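Local coordinates for extracellular solute-binding protein (Bordetella parapertussis, PDB 3PU5) that probably binds a small solute, perhaps a polyamine-like compound, outside the cytoplasm and delivers it to a membrane transporter, as periplasmic binding proteins of its family do, at residues Val243-Val247 / Phe258-Ala262; Cys272-Tyr276 / Gln285-Leu290. All blocks are in the same frame, centred on the assembly; numbering follows the deposited sequence.

Both contacts fold back short pieces of the same chain, one following the other in sequence. In interaction 1, strand 238-246 meets helix 252-262; in interaction 2, the C-terminal end of the next helix, 265-275, is hydrogen-bonded, through Glu-273, to the loop that follows it. Their centres lie 21 Å apart and their nearest atoms about 7 Å apart, so the two do not touch, though consecutive helices connect them. Interaction 1 is wholly buried and apolar, whereas interaction 2 is partly buried and centred on a carboxylate. Helix 15-33 packs on both helices, on Ala-262 of 252-262 and on the face of 265-275 that bears Ala-274 and Met-275.

Interaction 1: residues Val243-Val247 / Phe258-Ala262; sequences VMAVV and FMNYA
Met-244 and Met-259, both selenomethionines, reach past each other between a strand and a helix of a periplasmic binding protein fold, where helices pack on the central sheets. The axes of strand 243-246 and helix 258-262 run nearly antiparallel, at 154°, and approach to 9.5 Å, a gap filled by long, flexible, apolar side chains. Met-244 leaves the strand straight at the helix, with CG anti to the backbone N (chi1 -171°) and the chain extended until it bends at chi3 (-74°). This bend turns the methyl aside at the helix surface. Met-244 SE settles beside the helix, 3.8 Å from Ala-262 CB and 3.9 Å from Met-259 CG; the small methyl of Ala-262 lets the selenium come close to the helix backbone. Beyond the bend, Met-244 CE comes 3.8 Å from Phe-258 CE2. The two side chains cross at about a right angle, and Met-244 SE lies 5.1 Å from the centroid of the Phe-258 ring in an oblique Met-aromatic contact. Phe-258 also meets Phe-29 edge-to-face and packs on Ile-8 and Val-10 of strand 7-12, so the aromatic ring joins this contact to the neighbouring parallel sheet. Met-259 answers from the helix with a fully extended chain, long enough to span the gap to the strand backbone. Met-259 SE passes 4.2 Å from Val-246 CG2, the branch of that valine standing beside its own backbone N. Val-246 is broad close to the backbone, which suits it to fill space between the strand and Ala-255 on the preceding turn of the helix. At the far end of Met-259, the methyl CE rests 3.4 Å from the backbone O of Met-244.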
loop_
_atom_site.group_PDB
_atom_site.type_symbol
_atom_site.label_atom_id
_atom_site.label_comp_id
_atom_site.label_asym_id
_atom_site.label_seq_id
_atom_site.Cartn_x
_atom_site.Cartn_y
_atom_site.Cartn_z
ATOM N N VAL A 243 8.032 -1.840 -1.804
ATOM C CA VAL A 243 9.022 -1.215 -2.675
ATOM C C VAL A 243 9.974 -2.259 -3.238
ATOM O O VAL A 243 10.292 -3.251 -2.565
ATOM C CB VAL A 243 9.822 -0.136 -1.923
ATOM C CG1 VAL A 243 10.658 0.685 -2.889
ATOM C CG2 VAL A 243 8.881 0.774 -1.161
HETATM N N MSE A 244 10.410 -2.044 -4.478
HETATM C CA MSE A 244 11.408 -2.904 -5.086
HETATM C C MSE A 244 12.671 -2.110 -5.417
HETATM O O MSE A 244 12.600 -0.994 -5.920
HETATM C CB MSE A 244 10.868 -3.559 -6.356
HETATM C CG MSE A 244 11.797 -4.637 -6.909
HETATM SE SE MSE A 244 10.971 -5.665 -8.389
HETATM C CE MSE A 244 9.713 -6.769 -7.368
ATOM N N ALA A 245 13.824 -2.709 -5.151
ATOM C CA ALA A 245 15.106 -2.065 -5.388
ATOM C C ALA A 245 16.208 -3.090 -5.653
ATOM O O ALA A 245 16.143 -4.235 -5.187
ATOM C CB ALA A 245 15.491 -1.174 -4.193
ATOM N N VAL A 246 17.227 -2.648 -6.386
ATOM C CA VAL A 246 18.420 -3.443 -6.639
ATOM C C VAL A 246 19.444 -3.253 -5.516
ATOM O O VAL A 246 19.831 -2.126 -5.209
ATOM C CB VAL A 246 19.075 -3.036 -7.973
ATOM C CG1 VAL A 246 20.357 -3.838 -8.202
ATOM C CG2 VAL A 246 18.098 -3.237 -9.129
ATOM N N VAL A 247 19.887 -4.359 -4.921
ATOM C CA VAL A 247 20.878 -4.338 -3.838
ATOM C C VAL A 247 22.307 -4.105 -4.339
ATOM O O VAL A 247 22.826 -4.890 -5.141
ATOM C CB VAL A 247 20.840 -5.664 -3.048
ATOM C CG1 VAL A 247 21.991 -5.731 -2.044
ATOM C CG2 VAL A 247 19.473 -5.838 -2.364
ATOM N N PHE A 258 15.250 -8.522 -13.645
ATOM C CA PHE A 258 14.054 -8.955 -12.930
ATOM C C PHE A 258 13.129 -7.768 -12.625
ATOM O O PHE A 258 11.908 -7.838 -12.835
ATOM C CB PHE A 258 14.395 -9.698 -11.628
ATOM C CG PHE A 258 13.180 -10.063 -10.830
ATOM C CD1 PHE A 258 12.402 -11.154 -11.187
ATOM C CD2 PHE A 258 12.773 -9.279 -9.757
ATOM C CE1 PHE A 258 11.243 -11.471 -10.469
ATOM C CE2 PHE A 258 11.625 -9.597 -9.029
ATOM C CZ PHE A 258 10.859 -10.690 -9.387
HETATM N N MSE A 259 13.701 -6.681 -12.120
HETATM C CA MSE A 259 12.886 -5.519 -11.781
HETATM C C MSE A 259 12.169 -5.001 -13.026
HETATM O O MSE A 259 10.996 -4.642 -12.981
HETATM C CB MSE A 259 13.752 -4.421 -11.175
HETATM C CG MSE A 259 12.979 -3.212 -10.685
HETATM SE SE MSE A 259 14.166 -1.994 -9.687
HETATM C CE MSE A 259 12.852 -0.608 -9.249
ATOM N N ASN A 260 12.878 -4.975 -14.148
ATOM C CA ASN A 260 12.271 -4.529 -15.388
ATOM C C ASN A 260 11.067 -5.383 -15.756
ATOM O O ASN A 260 10.052 -4.868 -16.213
ATOM C CB ASN A 260 13.278 -4.574 -16.526
ATOM C CG ASN A 260 12.720 -3.999 -17.802
ATOM O OD1 ASN A 260 12.257 -2.857 -17.826
ATOM N ND2 ASN A 260 12.743 -4.789 -18.870
ATOM N N TYR A 261 11.189 -6.694 -15.566
ATOM C CA TYR A 261 10.071 -7.583 -15.849
ATOM C C TYR A 261 8.926 -7.364 -14.856
ATOM O O TYR A 261 7.768 -7.263 -15.251
ATOM C CB TYR A 261 10.497 -9.063 -15.887
ATOM C CG TYR A 261 9.331 -9.958 -16.240
ATOM C CD1 TYR A 261 8.658 -10.663 -15.259
ATOM C CD2 TYR A 261 8.858 -10.033 -17.548
ATOM C CE1 TYR A 261 7.564 -11.453 -15.570
ATOM C CE2 TYR A 261 7.769 -10.818 -17.870
ATOM C CZ TYR A 261 7.126 -11.524 -16.876
ATOM O OH TYR A 261 6.037 -12.299 -17.172
ATOM N N ALA A 262 9.261 -7.258 -13.572
ATOM C CA ALA A 262 8.248 -7.170 -12.515
ATOM C C ALA A 262 7.403 -5.916 -12.650
ATOM O O ALA A 262 6.228 -5.895 -12.282
ATOM C CB ALA A 262 8.912 -7.220 -11.121
#

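Interaction 2: residues Cys272-Tyr276 / Gln285-Leu290; sequences CEAMY and QYSEKL
The backbone of 285-290, without regular helix or strand, passes the last turn of helix 265-275, with Glu-273 CA and Tyr-286 CA 7.4 Å apart, while Tyr-276 leaves the helix at positive phi. Glu-273 bends at chi2 (-99°), bringing its carboxylate to Ser-287. The backbone N of Ser-287 donates to Glu-273 OE2 at 2.7 Å, nearly straight at 171° and into the syn lone pair. Ser-287 OG donates to Glu-273 OE1 at 2.9 Å, on the syn side and slightly out of the carboxylate plane. These two bonds hold both oxygens and limit rotation of the carboxylate. The same OG accepts from Lys-289 N, forming an ST turn; serine's short hydroxyl suits this double role. Tyr-276 and Leu-290 both touch Phe-218, joining the end of helix 265-275 and its following loop to helix 214-223 of the binding-protein fold. The ring of Tyr-286 presents its edge to Glu-273 OE2, while its OH bonds to Ala-279 N. Leu-290 CD1 lies against Glu-273, near OE1 and CA, and its apolar partner branch CD2 meets Tyr-276 CD2 at 3.8 Å. Across the phenol end of Tyr-276, the long Lys-289 chain crosses at about a right angle, its CE 3.2 Å from Tyr-276 OH.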
loop_
_atom_site.group_PDB
_atom_site.type_symbol
_atom_site.label_atom_id
_atom_site.label_comp_id
_atom_site.label_asym_id
_atom_site.label_seq_id
_atom_site.Cartn_x
_atom_site.Cartn_y
_atom_site.Cartn_z
ATOM N N CYS A 272 -1.273 -8.038 -10.212
ATOM C CA CYS A 272 -2.254 -7.157 -9.583
ATOM C C CYS A 272 -3.691 -7.661 -9.728
ATOM O O CYS A 272 -4.493 -7.520 -8.810
ATOM C CB CYS A 272 -2.112 -5.727 -10.093
ATOM S SG CYS A 272 -0.537 -4.988 -9.621
ATOM N N GLU A 273 -4.015 -8.262 -10.869
ATOM C CA GLU A 273 -5.342 -8.845 -11.049
ATOM C C GLU A 273 -5.585 -9.992 -10.065
ATOM O O GLU A 273 -6.690 -10.158 -9.540
ATOM C CB GLU A 273 -5.499 -9.357 -12.480
ATOM C CG GLU A 273 -5.560 -8.253 -13.529
ATOM C CD GLU A 273 -6.973 -7.917 -13.962
ATOM O OE1 GLU A 273 -7.930 -8.499 -13.406
ATOM O OE2 GLU A 273 -7.125 -7.068 -14.864
ATOM N N ALA A 274 -4.549 -10.794 -9.836
ATOM C CA ALA A 274 -4.643 -11.932 -8.923
ATOM C C ALA A 274 -4.829 -11.476 -7.470
ATOM O O ALA A 274 -5.567 -12.094 -6.699
ATOM C CB ALA A 274 -3.393 -12.805 -9.055
HETATM N N MSE A 275 -4.162 -10.382 -7.106
HETATM C CA MSE A 275 -4.174 -9.895 -5.727
HETATM C C MSE A 275 -5.214 -8.810 -5.462
HETATM O O MSE A 275 -5.353 -8.372 -4.324
HETATM C CB MSE A 275 -2.798 -9.351 -5.339
HETATM C CG MSE A 275 -1.719 -10.397 -5.319
HETATM SE SE MSE A 275 -2.013 -11.697 -3.880
HETATM C CE MSE A 275 -1.823 -10.508 -2.324
ATOM N N TYR A 276 -5.938 -8.375 -6.493
ATOM C CA TYR A 276 -6.809 -7.195 -6.372
ATOM C C TYR A 276 -6.024 -5.961 -5.903
ATOM O O TYR A 276 -6.455 -5.229 -5.001
ATOM C CB TYR A 276 -8.006 -7.448 -5.445
ATOM C CG TYR A 276 -9.022 -8.438 -5.985
ATOM C CD1 TYR A 276 -8.679 -9.768 -6.197
ATOM C CD2 TYR A 276 -10.327 -8.054 -6.246
ATOM C CE1 TYR A 276 -9.602 -10.679 -6.679
ATOM C CE2 TYR A 276 -11.256 -8.950 -6.732
ATOM C CZ TYR A 276 -10.891 -10.259 -6.945
ATOM O OH TYR A 276 -11.814 -11.163 -7.421
ATOM N N GLN A 285 -4.113 -2.478 -18.519
ATOM C CA GLN A 285 -5.550 -2.336 -18.700
ATOM C C GLN A 285 -6.221 -3.537 -18.055
ATOM O O GLN A 285 -5.825 -4.681 -18.283
ATOM C CB GLN A 285 -5.892 -2.223 -20.192
ATOM C CG GLN A 285 -5.020 -1.172 -20.914
ATOM C CD GLN A 285 -5.559 -0.757 -22.281
ATOM O OE1 GLN A 285 -6.751 -0.893 -22.560
ATOM N NE2 GLN A 285 -4.681 -0.237 -23.135
ATOM N N TYR A 286 -7.219 -3.270 -17.226
ATOM C CA TYR A 286 -7.764 -4.297 -16.339
ATOM C C TYR A 286 -8.926 -5.065 -16.940
ATOM O O TYR A 286 -9.651 -4.561 -17.804
ATOM C CB TYR A 286 -8.206 -3.677 -15.015
ATOM C CG TYR A 286 -7.063 -3.079 -14.226
ATOM C CD1 TYR A 286 -6.251 -3.878 -13.435
ATOM C CD2 TYR A 286 -6.797 -1.717 -14.275
ATOM C CE1 TYR A 286 -5.204 -3.341 -12.718
ATOM C CE2 TYR A 286 -5.751 -1.170 -13.558
ATOM C CZ TYR A 286 -4.957 -1.993 -12.792
ATOM O OH TYR A 286 -3.924 -1.454 -12.068
ATOM N N SER A 287 -9.103 -6.286 -16.450
ATOM C CA SER A 287 -10.253 -7.100 -16.790
ATOM C C SER A 287 -11.507 -6.449 -16.237
ATOM O O SER A 287 -11.449 -5.458 -15.500
ATOM C CB SER A 287 -10.116 -8.480 -16.150
ATOM O OG SER A 287 -10.467 -8.413 -14.771
ATOM N N GLU A 288 -12.638 -7.053 -16.571
ATOM C CA GLU A 288 -13.946 -6.587 -16.133
ATOM C C GLU A 288 -14.089 -6.649 -14.618
ATOM O O GLU A 288 -14.866 -5.906 -14.037
ATOM C CB GLU A 288 -15.047 -7.433 -16.782
ATOM C CG GLU A 288 -15.218 -7.192 -18.269
ATOM C CD GLU A 288 -15.924 -5.880 -18.569
ATOM O OE1 GLU A 288 -16.811 -5.477 -17.781
ATOM O OE2 GLU A 288 -15.597 -5.254 -19.601
ATOM N N LYS A 289 -13.338 -7.543 -13.983
ATOM C CA LYS A 289 -13.420 -7.711 -12.537
ATOM C C LYS A 289 -12.977 -6.462 -11.774
ATOM O O LYS A 289 -13.447 -6.213 -10.663
ATOM C CB LYS A 289 -12.604 -8.928 -12.092
ATOM C CG LYS A 289 -13.059 -9.513 -10.780
ATOM C CD LYS A 289 -12.663 -10.981 -10.655
ATOM C CE LYS A 289 -11.151 -11.140 -10.535
ATOM N NZ LYS A 289 -10.746 -12.551 -10.233
ATOM N N LEU A 290 -12.097 -5.665 -12.375
ATOM C CA LEU A 290 -11.483 -4.548 -11.657
ATOM C C LEU A 290 -11.588 -3.203 -12.368
ATOM O O LEU A 290 -11.526 -2.147 -11.737
ATOM C CB LEU A 290 -10.013 -4.873 -11.387
ATOM C CG LEU A 290 -9.834 -5.996 -10.371
ATOM C CD1 LEU A 290 -8.415 -6.569 -10.402
ATOM C CD2 LEU A 290 -10.186 -5.482 -8.990
#